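Local coordinates for protein arginyl-trna synthetase (PDB 1IQ0) that probably attaches L-arginine to tRNA(Arg) at the expense of ATP, releasing AMP and diphosphate, as a monomeric class I aminoacyl-tRNA synthetase, at residues L292-S295 and N296-T300; A537-N540 and A541-N544. One frame throughout, in Å; residues are numbered along the deposited sequence.

Interaction 1: L292-S295 and N296-T300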
ATOM      1  N   LEU A 292     -30.719  -4.699   5.900  1.00 26.45           N
ATOM      2  CA  LEU A 292     -30.179  -5.683   4.968  1.00 23.28           C
ATOM      3  C   LEU A 292     -31.128  -5.748   3.770  1.00 25.91           C
ATOM      4  O   LEU A 292     -30.697  -5.647   2.621  1.00 25.11           O
ATOM      5  CB  LEU A 292     -30.062  -7.061   5.641  1.00 22.60           C
ATOM      6  CG  LEU A 292     -29.115  -7.166   6.849  1.00 24.05           C
ATOM      7  CD1 LEU A 292     -29.178  -8.561   7.454  1.00 22.03           C
ATOM      8  CD2 LEU A 292     -27.693  -6.858   6.411  1.00 20.48           C
ATOM      9  N   LEU A 293     -32.421  -5.911   4.052  1.00 25.23           N
ATOM     10  CA  LEU A 293     -33.453  -5.954   3.017  1.00 25.44           C
ATOM     11  C   LEU A 293     -34.498  -4.879   3.304  1.00 27.37           C
ATOM     12  O   LEU A 293     -35.045  -4.823   4.404  1.00 29.38           O
ATOM     13  CB  LEU A 293     -34.153  -7.319   2.986  1.00 26.68           C
ATOM     14  CG  LEU A 293     -33.384  -8.542   2.476  1.00 29.09           C
ATOM     15  CD1 LEU A 293     -34.275  -9.776   2.545  1.00 28.63           C
ATOM     16  CD2 LEU A 293     -32.931  -8.302   1.050  1.00 31.49           C
ATOM     17  N   ARG A 294     -34.769  -4.019   2.327  1.00 34.84           N
ATOM     18  CA  ARG A 294     -35.782  -2.984   2.518  1.00 36.30           C
ATOM     19  C   ARG A 294     -37.129  -3.697   2.484  1.00 36.39           C
ATOM     20  O   ARG A 294     -37.213  -4.836   2.024  1.00 36.62           O
ATOM     21  CB  ARG A 294     -35.704  -1.930   1.409  1.00 32.55           C
ATOM     22  CG  ARG A 294     -34.336  -1.260   1.292  1.00 36.95           C
ATOM     23  CD  ARG A 294     -34.383  -0.029   0.400  1.00 41.23           C
ATOM     24  NE  ARG A 294     -33.054   0.530   0.143  1.00 48.19           N
ATOM     25  CZ  ARG A 294     -32.138  -0.039  -0.639  1.00 50.17           C
ATOM     26  NH1 ARG A 294     -32.406  -1.189  -1.246  1.00 49.36           N
ATOM     27  NH2 ARG A 294     -30.951   0.538  -0.819  1.00 44.22           N
ATOM     28  N   SER A 295     -38.174  -3.041   2.982  1.00 38.74           N
ATOM     29  CA  SER A 295     -39.509  -3.638   3.016  1.00 38.62           C
ATOM     30  C   SER A 295     -39.986  -4.145   1.659  1.00 38.95           C
ATOM     31  O   SER A 295     -40.701  -5.147   1.589  1.00 36.76           O
ATOM     32  CB  SER A 295     -40.526  -2.636   3.576  1.00 38.31           C
ATOM     33  OG  SER A 295     -40.483  -1.407   2.869  1.00 46.98           O
ATOM     34  N   ASN A 296     -39.584  -3.469   0.585  1.00 47.45           N
ATOM     35  CA  ASN A 296     -39.987  -3.878  -0.758  1.00 46.73           C
ATOM     36  C   ASN A 296     -39.260  -5.138  -1.230  1.00 47.66           C
ATOM     37  O   ASN A 296     -39.542  -5.655  -2.312  1.00 51.22           O
ATOM     38  CB  ASN A 296     -39.762  -2.733  -1.756  1.00 39.45           C
ATOM     39  CG  ASN A 296     -38.301  -2.360  -1.899  1.00 40.43           C
ATOM     40  OD1 ASN A 296     -37.956  -1.429  -2.629  1.00 41.15           O
ATOM     41  ND2 ASN A 296     -37.434  -3.084  -1.205  1.00 40.73           N
ATOM     42  N   GLY A 297     -38.322  -5.626  -0.421  1.00 38.26           N
ATOM     43  CA  GLY A 297     -37.590  -6.836  -0.775  1.00 36.46           C
ATOM     44  C   GLY A 297     -36.226  -6.634  -1.415  1.00 36.40           C
ATOM     45  O   GLY A 297     -35.476  -7.596  -1.601  1.00 37.09           O
ATOM     46  N   THR A 298     -35.893  -5.390  -1.745  1.00 32.14           N
ATOM     47  CA  THR A 298     -34.614  -5.076  -2.376  1.00 34.05           C
ATOM     48  C   THR A 298     -33.424  -5.141  -1.415  1.00 34.96           C
ATOM     49  O   THR A 298     -33.463  -4.574  -0.322  1.00 33.96           O
ATOM     50  CB  THR A 298     -34.653  -3.678  -3.013  1.00 35.22           C
ATOM     51  OG1 THR A 298     -35.678  -3.641  -4.017  1.00 38.28           O
ATOM     52  CG2 THR A 298     -33.317  -3.349  -3.656  1.00 36.84           C
ATOM     53  N   ALA A 299     -32.366  -5.830  -1.834  1.00 39.05           N
ATOM     54  CA  ALA A 299     -31.172  -5.971  -1.015  1.00 38.43           C
ATOM     55  C   ALA A 299     -30.407  -4.660  -0.958  1.00 40.05           C
ATOM     56  O   ALA A 299     -30.374  -3.897  -1.924  1.00 43.79           O
ATOM     57  CB  ALA A 299     -30.281  -7.066  -1.564  1.00 29.78           C
ATOM     58  N   THR A 300     -29.780  -4.411   0.182  1.00 28.59           N
ATOM     59  CA  THR A 300     -29.018  -3.189   0.385  1.00 26.24           C
ATOM     60  C   THR A 300     -27.548  -3.413   0.038  1.00 26.12           C
ATOM     61  O   THR A 300     -27.100  -4.558  -0.069  1.00 23.59           O
ATOM     62  CB  THR A 300     -29.123  -2.744   1.856  1.00 46.71           C
ATOM     63  OG1 THR A 300     -28.642  -1.408   1.989  1.00 51.43           O
ATOM     64  CG2 THR A 300     -28.290  -3.650   2.743  1.00 42.56           C
TER
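Arg294 turns its CG anti to its carbonyl carbon (chi1 -57°) and then runs extended from CG to NE, which carries the guanidinium back along 298-300; Leu293, with a similar first torsion (chi1 -70°), drops CD2 against Ala299. At the guanidinium, NH1 makes a weak hydrogen bond to Ala299 O at 3.5 Å, CG2 of Thr298 lies at the edge near the plane, and OG1 of Thr300 sits over one face. CD2 of Leu293 comes within 3.9 Å of Ala299 CB, and both side chains also rest on helix 248-256, through Leu253 and Leu249.

Between these two side chains the backbone itself closes the loop. Arg294 N gives a nearly straight bond (168°) to Thr298 O at 3.0 Å, and Thr300 N reaches Leu292 O at 2.9 Å, so Leu293 and Ala299 form a single beta bridge. A type I turn from Arg294 to Gly297 is clasped by Gly297 N to Arg294 O, 2.8 Å, the donor standing above the carbonyl plane. Gly297 takes a positive phi, at which a CB would jam against the carbonyl O of Asn296. Leu292 and Leu293 both hydrogen-bond through the backbone to Leu274, making a classic beta bulge.

Thr300 then takes the N-cap position of helix 301-312. The three backbone hydrogen bonds hold this hairpin-like surface loop of the catalytic domain, while the arginine adds a weak polar tether.

Interaction 2: A537-N540 and A541-N544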
ATOM      1  N   ALA A 537      18.800  11.076   1.849  1.00 21.06           N
ATOM      2  CA  ALA A 537      19.372  12.328   2.344  1.00 20.58           C
ATOM      3  C   ALA A 537      20.685  12.035   3.069  1.00 19.50           C
ATOM      4  O   ALA A 537      21.654  12.792   2.958  1.00 21.27           O
ATOM      5  CB  ALA A 537      18.395  13.026   3.304  1.00 16.14           C
ATOM      6  N   SER A 538      20.698  10.940   3.825  1.00 22.70           N
ATOM      7  CA  SER A 538      21.882  10.521   4.572  1.00 25.85           C
ATOM      8  C   SER A 538      22.990  10.126   3.594  1.00 28.15           C
ATOM      9  O   SER A 538      24.159  10.447   3.799  1.00 23.12           O
ATOM     10  CB  SER A 538      21.529   9.336   5.474  1.00 24.19           C
ATOM     11  OG  SER A 538      22.663   8.869   6.182  1.00 22.87           O
ATOM     12  N   TRP A 539      22.619   9.419   2.534  1.00 23.05           N
ATOM     13  CA  TRP A 539      23.588   9.014   1.526  1.00 22.23           C
ATOM     14  C   TRP A 539      24.186  10.243   0.832  1.00 19.90           C
ATOM     15  O   TRP A 539      25.391  10.319   0.627  1.00 21.42           O
ATOM     16  CB  TRP A 539      22.927   8.102   0.491  1.00 18.96           C
ATOM     17  CG  TRP A 539      23.670   8.026  -0.801  1.00 23.24           C
ATOM     18  CD1 TRP A 539      23.275   8.544  -2.003  1.00 24.33           C
ATOM     19  CD2 TRP A 539      24.955   7.435  -1.022  1.00 23.31           C
ATOM     20  NE1 TRP A 539      24.234   8.313  -2.961  1.00 22.09           N
ATOM     21  CE2 TRP A 539      25.277   7.634  -2.386  1.00 24.61           C
ATOM     22  CE3 TRP A 539      25.864   6.758  -0.204  1.00 22.94           C
ATOM     23  CZ2 TRP A 539      26.477   7.178  -2.949  1.00 22.35           C
ATOM     24  CZ3 TRP A 539      27.063   6.303  -0.766  1.00 25.80           C
ATOM     25  CH2 TRP A 539      27.354   6.518  -2.125  1.00 23.38           C
ATOM     26  N   ASN A 540      23.346  11.206   0.480  1.00 21.27           N
ATOM     27  CA  ASN A 540      23.829  12.413  -0.175  1.00 21.03           C
ATOM     28  C   ASN A 540      24.774  13.250   0.694  1.00 22.63           C
ATOM     29  O   ASN A 540      25.801  13.724   0.209  1.00 23.97           O
ATOM     30  CB  ASN A 540      22.647  13.267  -0.652  1.00 20.11           C
ATOM     31  CG  ASN A 540      22.024  12.723  -1.925  1.00 23.44           C
ATOM     32  OD1 ASN A 540      22.728  12.265  -2.822  1.00 25.55           O
ATOM     33  ND2 ASN A 540      20.708  12.778  -2.013  1.00 20.59           N
ATOM     34  N   ALA A 541      24.431  13.431   1.967  1.00 22.27           N
ATOM     35  CA  ALA A 541      25.277  14.196   2.877  1.00 20.60           C
ATOM     36  C   ALA A 541      26.610  13.457   3.021  1.00 21.67           C
ATOM     37  O   ALA A 541      27.675  14.065   3.077  1.00 24.80           O
ATOM     38  CB  ALA A 541      24.600  14.331   4.244  1.00 13.46           C
ATOM     39  N   TYR A 542      26.530  12.134   3.085  1.00 19.72           N
ATOM     40  CA  TYR A 542      27.709  11.292   3.208  1.00 19.67           C
ATOM     41  C   TYR A 542      28.589  11.461   1.963  1.00 23.80           C
ATOM     42  O   TYR A 542      29.786  11.715   2.067  1.00 23.05           O
ATOM     43  CB  TYR A 542      27.276   9.832   3.352  1.00 20.73           C
ATOM     44  CG  TYR A 542      28.400   8.822   3.385  1.00 19.48           C
ATOM     45  CD1 TYR A 542      29.191   8.660   4.529  1.00 23.30           C
ATOM     46  CD2 TYR A 542      28.653   7.999   2.283  1.00 21.90           C
ATOM     47  CE1 TYR A 542      30.193   7.701   4.579  1.00 23.10           C
ATOM     48  CE2 TYR A 542      29.654   7.038   2.321  1.00 22.03           C
ATOM     49  CZ  TYR A 542      30.421   6.892   3.476  1.00 20.55           C
ATOM     50  OH  TYR A 542      31.400   5.925   3.526  1.00 23.10           O
ATOM     51  N   TYR A 543      27.984  11.335   0.784  1.00 16.03           N
ATOM     52  CA  TYR A 543      28.721  11.466  -0.475  1.00 17.22           C
ATOM     53  C   TYR A 543      29.333  12.859  -0.679  1.00 19.17           C
ATOM     54  O   TYR A 543      30.468  12.984  -1.133  1.00 23.97           O
ATOM     55  CB  TYR A 543      27.799  11.163  -1.654  1.00 16.62           C
ATOM     56  CG  TYR A 543      28.473  11.281  -3.011  1.00 16.23           C
ATOM     57  CD1 TYR A 543      29.144  10.196  -3.575  1.00 19.71           C
ATOM     58  CD2 TYR A 543      28.422  12.476  -3.733  1.00 16.88           C
ATOM     59  CE1 TYR A 543      29.741  10.292  -4.822  1.00 18.47           C
ATOM     60  CE2 TYR A 543      29.023  12.582  -4.991  1.00 20.13           C
ATOM     61  CZ  TYR A 543      29.679  11.485  -5.525  1.00 20.00           C
ATOM     62  OH  TYR A 543      30.283  11.580  -6.753  1.00 26.02           O
ATOM     63  N   ASN A 544      28.568  13.894  -0.343  1.00 17.64           N
ATOM     64  CA  ASN A 544      29.008  15.271  -0.509  1.00 18.34           C
ATOM     65  C   ASN A 544      29.973  15.824   0.539  1.00 20.32           C
ATOM     66  O   ASN A 544      30.558  16.881   0.324  1.00 22.15           O
ATOM     67  CB  ASN A 544      27.793  16.210  -0.580  1.00 17.64           C
ATOM     68  CG  ASN A 544      26.912  15.932  -1.779  1.00 24.58           C
ATOM     69  OD1 ASN A 544      27.402  15.638  -2.869  1.00 27.33           O
ATOM     70  ND2 ASN A 544      25.600  16.033  -1.588  1.00 25.04           N
TER
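From Ala537 to Asn544 the chain is the last part of helix 525-544, and four successive i to i+4 bonds run through it, from Ala541 N to Ala537 O (3.0 Å) up to Asn544 N to Asn540 O (2.8 Å). Trp539 is the side chain that meets its neighbours one turn on. Its CG lies anti to the backbone N (chi1 160°), which sends the indole forward along the helix, its six-membered ring toward both tyrosines. CZ3 of Trp539 approaches CD2 of Tyr542 at 3.8 Å and lies at the edge of the tyrosine ring, near its plane. On Tyr543 the meeting is looser: Trp539 CZ2 is 4.1 Å from CD1, the two ring planes are inclined at 43° with centroids 5.9 Å apart, and Tyr543 CB sits over one face of the indole.

Trp539 is buried, and also touches helix 470-487 at Ala476, Ala480 and Ile483 and helix 562-583 at Val570 and Leu573. Tyr542 packs on Leu569 and Leu505, and its OH is hydrogen-bonded to Glu502. Asn540 points its amide to helix 470-487, where ND2 bonds Tyr472 OH and OD1 bonds Arg479 NH1; Arg479 also makes a cation-pi contact with Tyr543.

This is a local i to i+3 and i to i+4 contact along one helix of the DALR anticodon-binding domain, on a face packed against neighbouring helices. The Trp539 and Tyr543 rings meet obliquely, while Tyr542 takes the indole at its edge. Apolar ring packing and directional side-chain hydrogen bonds therefore both tie helix 525-544 to its neighbours.

The two contacts lie on opposite sides of the chain's centre, their nearest atoms about 49 Å apart, and share no element. Interaction 1 is a surface loop of the catalytic domain, joining strand 289-291 to helix 301-312; interaction 2 is a partly buried stretch of helix 525-544 in the anticodon-binding domain. Each is local in sequence, and in each backbone bonds set the scaffold: a turn and one beta bridge in interaction 1, the regular helical ladder in interaction 2. Side-chain chemistry follows the setting: the loop offers a small apolar contact and a weak polar one, whereas the helix brings large aromatic rings into the bundle and anchors polar groups on adjoining helices.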